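Local coordinates for protein putative HAD-hydrolase YfnB (Bacillus subtilis, PDB 3ED5) that is a putative hydrolase of the haloacid dehalogenase superfamily, in the YjjG family, and possibly acts as a 5'-nucleotidase, at residues Ser129-Gln132 against Tyr133-Arg137; Glu162-Asn165 against Tyr166-Arg170; Glu225-Ile229 against Leu230-Asn234. All coordinates share one frame; numbering follows the deposited sequence.

Contact 1. Residues Ser129-Gln132 against Tyr133-Arg137; sequences SHTQ and YKRLR. With FMT (formic acid), chain G.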
loop_
_atom_site.group_PDB
_atom_site.type_symbol
_atom_site.label_atom_id
_atom_site.label_comp_id
_atom_site.label_asym_id
_atom_site.label_seq_id
_atom_site.Cartn_x
_atom_site.Cartn_y
_atom_site.Cartn_z
ATOM N N SER A 129 3.993 -10.255 -2.357
ATOM C CA SER A 129 3.519 -11.000 -1.185
ATOM C C SER A 129 4.638 -11.212 -0.153
ATOM O O SER A 129 4.471 -10.887 1.024
ATOM C CB SER A 129 2.913 -12.352 -1.587
ATOM O OG SER A 129 2.316 -12.895 -0.423
ATOM N N HIS A 130 5.794 -11.712 -0.615
ATOM C CA HIS A 130 6.879 -11.967 0.323
ATOM C C HIS A 130 7.244 -10.709 1.120
ATOM O O HIS A 130 7.507 -10.779 2.329
ATOM C CB HIS A 130 8.124 -12.487 -0.394
ATOM C CG HIS A 130 9.170 -12.938 0.561
ATOM N ND1 HIS A 130 10.338 -12.238 0.765
ATOM C CD2 HIS A 130 9.182 -13.965 1.444
ATOM C CE1 HIS A 130 11.052 -12.845 1.695
ATOM N NE2 HIS A 130 10.370 -13.890 2.130
ATOM N N THR A 131 7.258 -9.574 0.424
ATOM C CA THR A 131 7.665 -8.303 0.999
ATOM C C THR A 131 6.678 -7.858 2.078
ATOM O O THR A 131 7.078 -7.411 3.161
ATOM C CB THR A 131 7.761 -7.218 -0.081
ATOM O OG1 THR A 131 8.765 -7.595 -1.025
ATOM C CG2 THR A 131 8.146 -5.864 0.557
ATOM N N GLN A 132 5.389 -8.017 1.794
ATOM C CA GLN A 132 4.372 -7.517 2.708
ATOM C C GLN A 132 4.285 -8.411 3.937
ATOM O O GLN A 132 4.205 -7.898 5.068
ATOM C CB GLN A 132 3.018 -7.422 1.979
ATOM C CG GLN A 132 2.997 -6.476 0.707
ATOM C CD GLN A 132 3.566 -5.078 0.963
ATOM O OE1 GLN A 132 4.760 -4.916 1.268
ATOM N NE2 GLN A 132 2.748 -4.062 0.745
ATOM N N TYR A 133 4.328 -9.727 3.729
ATOM C CA TYR A 133 4.325 -10.678 4.837
ATOM C C TYR A 133 5.523 -10.394 5.767
ATOM O O TYR A 133 5.381 -10.312 7.003
ATOM C CB TYR A 133 4.389 -12.129 4.340
ATOM C CG TYR A 133 3.010 -12.738 4.089
ATOM C CD1 TYR A 133 2.232 -12.364 2.997
ATOM C CD2 TYR A 133 2.490 -13.688 4.968
ATOM C CE1 TYR A 133 0.956 -12.950 2.761
ATOM C CE2 TYR A 133 1.224 -14.275 4.753
ATOM C CZ TYR A 133 0.472 -13.905 3.643
ATOM O OH TYR A 133 -0.776 -14.488 3.442
ATOM N N LYS A 134 6.691 -10.231 5.156
ATOM C CA LYS A 134 7.899 -10.028 5.956
ATOM C C LYS A 134 7.859 -8.735 6.774
ATOM O O LYS A 134 8.133 -8.771 7.992
ATOM C CB LYS A 134 9.169 -10.084 5.079
ATOM C CG LYS A 134 10.451 -9.867 5.898
ATOM C CD LYS A 134 11.704 -10.023 5.021
ATOM C CE LYS A 134 12.971 -10.098 5.839
ATOM N NZ LYS A 134 13.179 -8.862 6.656
ATOM N N ARG A 135 7.495 -7.621 6.141
ATOM C CA ARG A 135 7.431 -6.320 6.828
ATOM C C ARG A 135 6.318 -6.288 7.892
ATOM O O ARG A 135 6.514 -5.721 8.983
ATOM C CB ARG A 135 7.287 -5.183 5.813
ATOM C CG ARG A 135 8.606 -5.025 4.991
ATOM C CD ARG A 135 8.361 -4.165 3.776
ATOM N NE ARG A 135 7.926 -2.798 4.156
ATOM C CZ ARG A 135 6.841 -2.172 3.698
ATOM N NH1 ARG A 135 6.008 -2.755 2.829
ATOM N NH2 ARG A 135 6.598 -0.928 4.109
ATOM N N LEU A 136 5.186 -6.941 7.616
ATOM C CA LEU A 136 4.165 -7.049 8.654
ATOM C C LEU A 136 4.643 -7.900 9.834
ATOM O O LEU A 136 4.288 -7.607 11.003
ATOM C CB LEU A 136 2.847 -7.634 8.092
ATOM C CG LEU A 136 2.108 -6.681 7.152
ATOM C CD1 LEU A 136 1.026 -7.466 6.387
ATOM C CD2 LEU A 136 1.524 -5.442 7.868
ATOM N N ARG A 137 5.376 -8.971 9.560
ATOM C CA ARG A 137 5.901 -9.800 10.658
ATOM C C ARG A 137 6.924 -9.019 11.491
ATOM O O ARG A 137 6.867 -9.018 12.719
ATOM C CB ARG A 137 6.522 -11.099 10.152
ATOM C CG ARG A 137 5.497 -12.135 9.733
ATOM C CD ARG A 137 6.142 -13.520 9.595
ATOM N NE ARG A 137 5.123 -14.541 9.341
ATOM C CZ ARG A 137 4.860 -15.068 8.143
ATOM N NH1 ARG A 137 3.908 -15.975 8.030
ATOM N NH2 ARG A 137 5.545 -14.700 7.060
HETATM C C FMT G . 8.985 -14.063 7.083
HETATM O O1 FMT G . 8.862 -15.103 7.759
HETATM O O2 FMT G . 8.041 -13.443 6.580
#

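Contact 2. Residues Glu162-Asn165 against Tyr166-Arg170; sequences EYFN and YVFER. With FMT (formic acid), chain K.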
loop_
_atom_site.group_PDB
_atom_site.type_symbol
_atom_site.label_atom_id
_atom_site.label_comp_id
_atom_site.label_asym_id
_atom_site.label_seq_id
_atom_site.Cartn_x
_atom_site.Cartn_y
_atom_site.Cartn_z
ATOM N N GLU A 162 -12.728 -7.075 -9.826
ATOM C CA GLU A 162 -12.500 -8.513 -9.644
ATOM C C GLU A 162 -11.502 -8.854 -8.524
ATOM O O GLU A 162 -11.531 -9.939 -7.944
ATOM C CB GLU A 162 -12.138 -9.184 -10.963
ATOM C CG GLU A 162 -13.195 -9.004 -12.098
ATOM C CD GLU A 162 -13.008 -7.722 -12.942
ATOM O OE1 GLU A 162 -12.290 -6.773 -12.526
ATOM O OE2 GLU A 162 -13.585 -7.668 -14.075
ATOM N N TYR A 163 -10.575 -7.950 -8.235
ATOM C CA TYR A 163 -9.757 -8.148 -7.044
ATOM C C TYR A 163 -10.667 -8.175 -5.777
ATOM O O TYR A 163 -10.567 -9.059 -4.912
ATOM C CB TYR A 163 -8.674 -7.066 -6.915
ATOM C CG TYR A 163 -8.020 -7.092 -5.554
ATOM C CD1 TYR A 163 -6.939 -7.945 -5.297
ATOM C CD2 TYR A 163 -8.517 -6.297 -4.499
ATOM C CE1 TYR A 163 -6.330 -7.986 -4.013
ATOM C CE2 TYR A 163 -7.936 -6.341 -3.207
ATOM C CZ TYR A 163 -6.857 -7.192 -2.976
ATOM O OH TYR A 163 -6.269 -7.225 -1.727
ATOM N N PHE A 164 -11.552 -7.199 -5.672
ATOM C CA PHE A 164 -12.432 -7.168 -4.502
ATOM C C PHE A 164 -13.381 -8.352 -4.441
ATOM O O PHE A 164 -13.637 -8.858 -3.364
ATOM C CB PHE A 164 -13.141 -5.830 -4.402
ATOM C CG PHE A 164 -12.197 -4.731 -4.035
ATOM C CD1 PHE A 164 -11.780 -4.588 -2.711
ATOM C CD2 PHE A 164 -11.649 -3.903 -5.012
ATOM C CE1 PHE A 164 -10.844 -3.609 -2.352
ATOM C CE2 PHE A 164 -10.714 -2.917 -4.660
ATOM C CZ PHE A 164 -10.328 -2.764 -3.325
ATOM N N ASN A 165 -13.829 -8.837 -5.595
ATOM C CA ASN A 165 -14.706 -10.034 -5.585
ATOM C C ASN A 165 -13.997 -11.188 -4.908
ATOM O O ASN A 165 -14.599 -11.968 -4.152
ATOM C CB ASN A 165 -15.076 -10.510 -6.995
ATOM C CG ASN A 165 -15.998 -9.565 -7.729
ATOM O OD1 ASN A 165 -16.627 -8.669 -7.136
ATOM N ND2 ASN A 165 -16.099 -9.765 -9.038
ATOM N N TYR A 166 -12.712 -11.333 -5.235
ATOM C CA TYR A 166 -11.880 -12.384 -4.691
ATOM C C TYR A 166 -11.798 -12.296 -3.157
ATOM O O TYR A 166 -11.985 -13.311 -2.442
ATOM C CB TYR A 166 -10.463 -12.287 -5.327
ATOM C CG TYR A 166 -9.489 -13.318 -4.806
ATOM C CD1 TYR A 166 -9.161 -14.443 -5.569
ATOM C CD2 TYR A 166 -8.852 -13.141 -3.571
ATOM C CE1 TYR A 166 -8.250 -15.399 -5.074
ATOM C CE2 TYR A 166 -7.965 -14.075 -3.077
ATOM C CZ TYR A 166 -7.668 -15.189 -3.825
ATOM O OH TYR A 166 -6.770 -16.108 -3.318
ATOM N N VAL A 167 -11.566 -11.080 -2.666
ATOM C CA VAL A 167 -11.492 -10.803 -1.223
ATOM C C VAL A 167 -12.844 -11.108 -0.564
ATOM O O VAL A 167 -12.902 -11.795 0.472
ATOM C CB VAL A 167 -11.168 -9.345 -0.977
ATOM C CG1 VAL A 167 -11.251 -8.975 0.535
ATOM C CG2 VAL A 167 -9.758 -9.051 -1.524
ATOM N N PHE A 168 -13.902 -10.587 -1.157
ATOM C CA PHE A 168 -15.255 -10.754 -0.536
ATOM C C PHE A 168 -15.686 -12.208 -0.407
ATOM O O PHE A 168 -16.331 -12.588 0.580
ATOM C CB PHE A 168 -16.321 -9.960 -1.296
ATOM C CG PHE A 168 -16.056 -8.475 -1.366
ATOM C CD1 PHE A 168 -15.119 -7.864 -0.530
ATOM C CD2 PHE A 168 -16.781 -7.692 -2.267
ATOM C CE1 PHE A 168 -14.899 -6.482 -0.578
ATOM C CE2 PHE A 168 -16.570 -6.300 -2.336
ATOM C CZ PHE A 168 -15.617 -5.699 -1.492
ATOM N N GLU A 169 -15.335 -13.022 -1.403
ATOM C CA GLU A 169 -15.700 -14.440 -1.374
ATOM C C GLU A 169 -14.985 -15.159 -0.227
ATOM O O GLU A 169 -15.371 -16.224 0.167
ATOM C CB GLU A 169 -15.352 -15.093 -2.716
ATOM C CG GLU A 169 -16.253 -14.692 -3.874
ATOM C CD GLU A 169 -17.745 -15.013 -3.637
ATOM O OE1 GLU A 169 -18.084 -16.176 -3.334
ATOM O OE2 GLU A 169 -18.585 -14.081 -3.746
ATOM N N ARG A 170 -13.913 -14.564 0.291
ATOM C CA ARG A 170 -13.065 -15.208 1.289
ATOM C C ARG A 170 -13.197 -14.609 2.701
ATOM O O ARG A 170 -12.443 -14.974 3.605
ATOM C CB ARG A 170 -11.608 -15.205 0.794
ATOM C CG ARG A 170 -11.413 -16.227 -0.325
ATOM C CD ARG A 170 -10.181 -15.866 -1.201
ATOM N NE ARG A 170 -10.064 -16.852 -2.280
ATOM C CZ ARG A 170 -10.764 -16.813 -3.406
ATOM N NH1 ARG A 170 -10.599 -17.769 -4.320
ATOM N NH2 ARG A 170 -11.640 -15.830 -3.626
HETATM C C FMT K . -12.758 -15.727 -7.281
HETATM O O1 FMT K . -13.548 -15.392 -6.384
HETATM O O2 FMT K . -12.168 -16.818 -7.341
HETATM O O HOH W 1 -17.381 -11.971 -4.696
#

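Contact 3. Residues Glu225-Ile229 against Leu230-Asn234; sequences ELYHI and LNIEN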
loop_
_atom_site.group_PDB
_atom_site.type_symbol
_atom_site.label_atom_id
_atom_site.label_comp_id
_atom_site.label_asym_id
_atom_site.label_seq_id
_atom_site.Cartn_x
_atom_site.Cartn_y
_atom_site.Cartn_z
ATOM N N GLU A 225 -7.524 9.247 14.300
ATOM C CA GLU A 225 -8.837 9.809 13.940
ATOM C C GLU A 225 -9.868 8.699 13.650
ATOM O O GLU A 225 -11.063 8.979 13.593
ATOM C CB GLU A 225 -8.725 10.743 12.739
ATOM C CG GLU A 225 -7.869 11.988 13.016
ATOM C CD GLU A 225 -7.687 12.799 11.749
ATOM O OE1 GLU A 225 -8.684 13.068 11.076
ATOM O OE2 GLU A 225 -6.552 13.128 11.399
ATOM N N LEU A 226 -9.416 7.455 13.455
ATOM C CA LEU A 226 -10.337 6.344 13.241
ATOM C C LEU A 226 -11.202 6.007 14.445
ATOM O O LEU A 226 -12.297 5.474 14.259
ATOM C CB LEU A 226 -9.617 5.086 12.780
ATOM C CG LEU A 226 -9.276 5.074 11.296
ATOM C CD1 LEU A 226 -8.321 3.894 11.049
ATOM C CD2 LEU A 226 -10.525 4.966 10.374
ATOM N N TYR A 227 -10.725 6.303 15.661
ATOM C CA TYR A 227 -11.535 6.009 16.867
ATOM C C TYR A 227 -12.897 6.681 16.768
ATOM O O TYR A 227 -13.946 6.052 16.997
ATOM C CB TYR A 227 -10.811 6.404 18.157
ATOM C CG TYR A 227 -9.586 5.560 18.394
ATOM C CD1 TYR A 227 -9.701 4.177 18.565
ATOM C CD2 TYR A 227 -8.312 6.137 18.455
ATOM C CE1 TYR A 227 -8.579 3.372 18.770
ATOM C CE2 TYR A 227 -7.171 5.344 18.671
ATOM C CZ TYR A 227 -7.325 3.954 18.840
ATOM O OH TYR A 227 -6.232 3.145 19.037
ATOM N N HIS A 228 -12.900 7.964 16.415
ATOM C CA HIS A 228 -14.164 8.669 16.290
ATOM C C HIS A 228 -15.006 8.198 15.114
ATOM O O HIS A 228 -16.208 8.080 15.252
ATOM C CB HIS A 228 -13.945 10.195 16.241
ATOM C CG HIS A 228 -13.624 10.779 17.578
ATOM N ND1 HIS A 228 -13.046 12.023 17.728
ATOM C CD2 HIS A 228 -13.764 10.272 18.827
ATOM C CE1 HIS A 228 -12.898 12.280 19.015
ATOM N NE2 HIS A 228 -13.320 11.235 19.704
ATOM N N ILE A 229 -14.380 7.942 13.969
ATOM C CA ILE A 229 -15.122 7.485 12.777
ATOM C C ILE A 229 -15.776 6.131 13.044
ATOM O O ILE A 229 -16.923 5.874 12.603
ATOM C CB ILE A 229 -14.174 7.450 11.550
ATOM C CG1 ILE A 229 -13.953 8.910 11.073
ATOM C CG2 ILE A 229 -14.700 6.588 10.398
ATOM C CD1 ILE A 229 -12.732 9.037 10.168
ATOM N N LEU A 230 -15.070 5.296 13.797
ATOM C CA LEU A 230 -15.553 3.935 14.099
ATOM C C LEU A 230 -16.441 3.925 15.344
ATOM O O LEU A 230 -17.033 2.875 15.682
ATOM C CB LEU A 230 -14.359 2.997 14.284
ATOM C CG LEU A 230 -13.504 2.818 13.023
ATOM C CD1 LEU A 230 -12.303 1.930 13.362
ATOM C CD2 LEU A 230 -14.306 2.218 11.858
ATOM N N ASN A 231 -16.515 5.083 16.022
ATOM C CA ASN A 231 -17.265 5.254 17.264
ATOM C C ASN A 231 -16.885 4.216 18.319
ATOM O O ASN A 231 -17.743 3.508 18.855
ATOM C CB ASN A 231 -18.785 5.248 17.021
ATOM C CG ASN A 231 -19.571 5.664 18.257
ATOM O OD1 ASN A 231 -19.059 6.399 19.111
ATOM N ND2 ASN A 231 -20.805 5.180 18.366
ATOM N N ILE A 232 -15.593 4.116 18.582
ATOM C CA ILE A 232 -15.097 3.304 19.694
ATOM C C ILE A 232 -14.132 4.148 20.522
ATOM O O ILE A 232 -13.435 5.011 19.980
ATOM C CB ILE A 232 -14.393 1.988 19.232
ATOM C CG1 ILE A 232 -13.183 2.264 18.344
ATOM C CG2 ILE A 232 -15.366 1.028 18.532
ATOM C CD1 ILE A 232 -12.065 1.302 18.622
ATOM N N GLU A 233 -14.091 3.903 21.832
ATOM C CA GLU A 233 -13.175 4.630 22.724
ATOM C C GLU A 233 -11.728 4.160 22.594
ATOM O O GLU A 233 -11.454 2.956 22.579
ATOM C CB GLU A 233 -13.625 4.495 24.172
ATOM C CG GLU A 233 -15.122 4.615 24.326
ATOM C CD GLU A 233 -15.525 5.082 25.696
ATOM O OE1 GLU A 233 -15.287 4.341 26.683
ATOM O OE2 GLU A 233 -16.087 6.197 25.780
ATOM N N ASN A 234 -10.809 5.118 22.513
ATOM C CA ASN A 234 -9.380 4.824 22.479
ATOM C C ASN A 234 -8.879 4.264 23.813
ATOM O O ASN A 234 -9.271 4.745 24.887
ATOM C CB ASN A 234 -8.599 6.090 22.108
ATOM C CG ASN A 234 -7.084 5.853 22.000
ATOM O OD1 ASN A 234 -6.581 4.743 22.221
ATOM N ND2 ASN A 234 -6.356 6.910 21.650
#

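Contact 1. Residues Ser129-Gln132 against Tyr133-Arg137
Gln132 OE1 meets the edge of the Arg135 guanidinium, in its plane, with OE1 2.9 Å from NH1, while the methyl CG2 of Thr131 approaches the same group obliquely and touches Arg135 CD at 3.6 Å. The amide and guanidinium planes lie 27° apart, and the two side chains run side by side. Because the N-H points well off the oxygen, at 124°, this bond is weak. The Tyr133 ring is met at its edge by the carbonyl oxygen of Ser129, 3.3 Å from CD1; Ser129 OG lies 3.5 Å from that same carbon. Farther on, the Arg137 guanidinium holds a formate, probably from the crystallisation liquor, at its edge, NH2 to O2 being 2.8 Å.

Gln132 folds at chi2 and Arg135 at chi3 (62°), which turns both polar ends to the same side of helix 129-138, the crossover helix of the beta-alpha-beta unit between strands 120-125 and 147-150. Backbone bonds hold the turn together, among them Tyr133 N to Ser129 O at 2.9 Å.

The stronger partner of both side chains is Asp15: Arg135 NH1 makes a salt bridge to it, and Gln132 NE2 a hydrogen bond. Arg135 NE also reaches the carbonyl of Gly101. The side chain of Gln132 is about 6 Å from that of Asp13, the nucleophile by similarity. Amide and guanidinium therefore grip one carboxylate together, a second-shell arrangement consistent with fixing the rotation of Asp15 beside the probable active site.

Contact 2. Residues Glu162-Asn165 against Tyr166-Arg170
Tyr163, with CG anti to the backbone N (chi1 168°), leans its ring forward along the helix toward Val167, and Val167 sets CG2 beside its own N, so that this methyl comes to rest over one face of the tyrosine ring. The pair sits one turn apart on helix 161-169 of the HAD-type alpha/beta fold, and the CH-pi contact measures 4.1 Å from CG2 to the ring centroid, 29° off the normal. The ring's hydroxyl goes to the carbonyl oxygen of Phe149 on strand 147-150, which Val167 also touches, so both side chains look toward the sheet.

Phe168, its CG next to the backbone N (chi1 -59°), lays its ring back over the preceding turn. Phe164 O stands 3.2 Å above the plane of the Phe168 ring, over one face and offset toward the rim, and Phe164 CB makes a second CH-pi contact, 4.2 Å from the centroid. That oxygen also accepts the backbone bond from Phe168 N, at 2.8 Å. Beyond the helix, Phe174 stacks on Phe168.

At the far end, Asn165 O takes Glu169 N and also a water, which donates a second bond to Glu169 OE2 and so ties the carboxylate back to the helix. Arg170 lies flat against the Tyr166 ring, its CZ 3.3 Å above the ring plane, and NH2 donates to Tyr166 O at 2.8 Å, with that oxygen close to the guanidinium plane.

Contact 3. Residues Glu225-Ile229 against Leu230-Asn234
Tyr227 carries this contact: the side chain of Asn234 is laid over one face of its ring, with CB 3.7 Å from the ring centroid and close to the ring normal. Ring and amide are stacked, their planes 14° apart, and Asn234 CG comes to 3.4 Å from Tyr227 CE2, so the overlap runs along the CD2-CE2 side and on toward the hydroxyl. Asn234 reaches there with its CG anti to the backbone N (chi1 -178°). At the ring's edge, near its plane, sits Ile232, whose CD1 is 3.7 Å from Tyr227 CD1. The phenol is thus met both over a face and along its rim by the chain that follows the helix, while its OH is hydrogen-bonded to Asn114 ND2 of helix 108-116.

An alanine in place of Tyr227 would take away that ring, and would probably leave the Asn234 amide without the ring it stacks on, Ile232 with a gap at its tip and Asn114 without its hydroxyl partner.

Leu230 lies one turn beyond Leu226 on the same face of the helix, its CD1 4.2 Å from Leu226 CB. Both leucines touch strand 9-12, Leu226 on Phe12 and Leu230 on Leu10, and Leu226 also meets Leu111, as Tyr227 does.

The backbone shows how the chain turns off. Leu230 N still donates to Leu226 O in regular helical fashion at 2.8 Å. Asn231 then takes a positive phi (53°); its N makes a weak bond to His228 O, and Ile232 N bonds to Tyr227 O at 3.0 Å. With Ile232 packed against the edge of the Tyr227 ring, beside that bond, the helix end is closed by a Schellman motif.

Overall arrangement
The three contacts come in series along the chain and do not touch: centres are about 21 Å apart for contacts 1 and 2, and about 27 Å from either to contact 3. What joins them is the six-stranded parallel sheet of the HAD-type core. Contact 1, on helix 129-138, and contact 2, on helix 161-169, both pack on edge strand 147-150. Contact 3, the end of helix 226-230 and the tail after it, lies against strands 218-220 and 9-12 and helix 108-116. Contact 1 comes nearest the predicted nucleophile Asp13, which follows strand 9-12; contacts 2 and 3 pack helices onto the core farther from it.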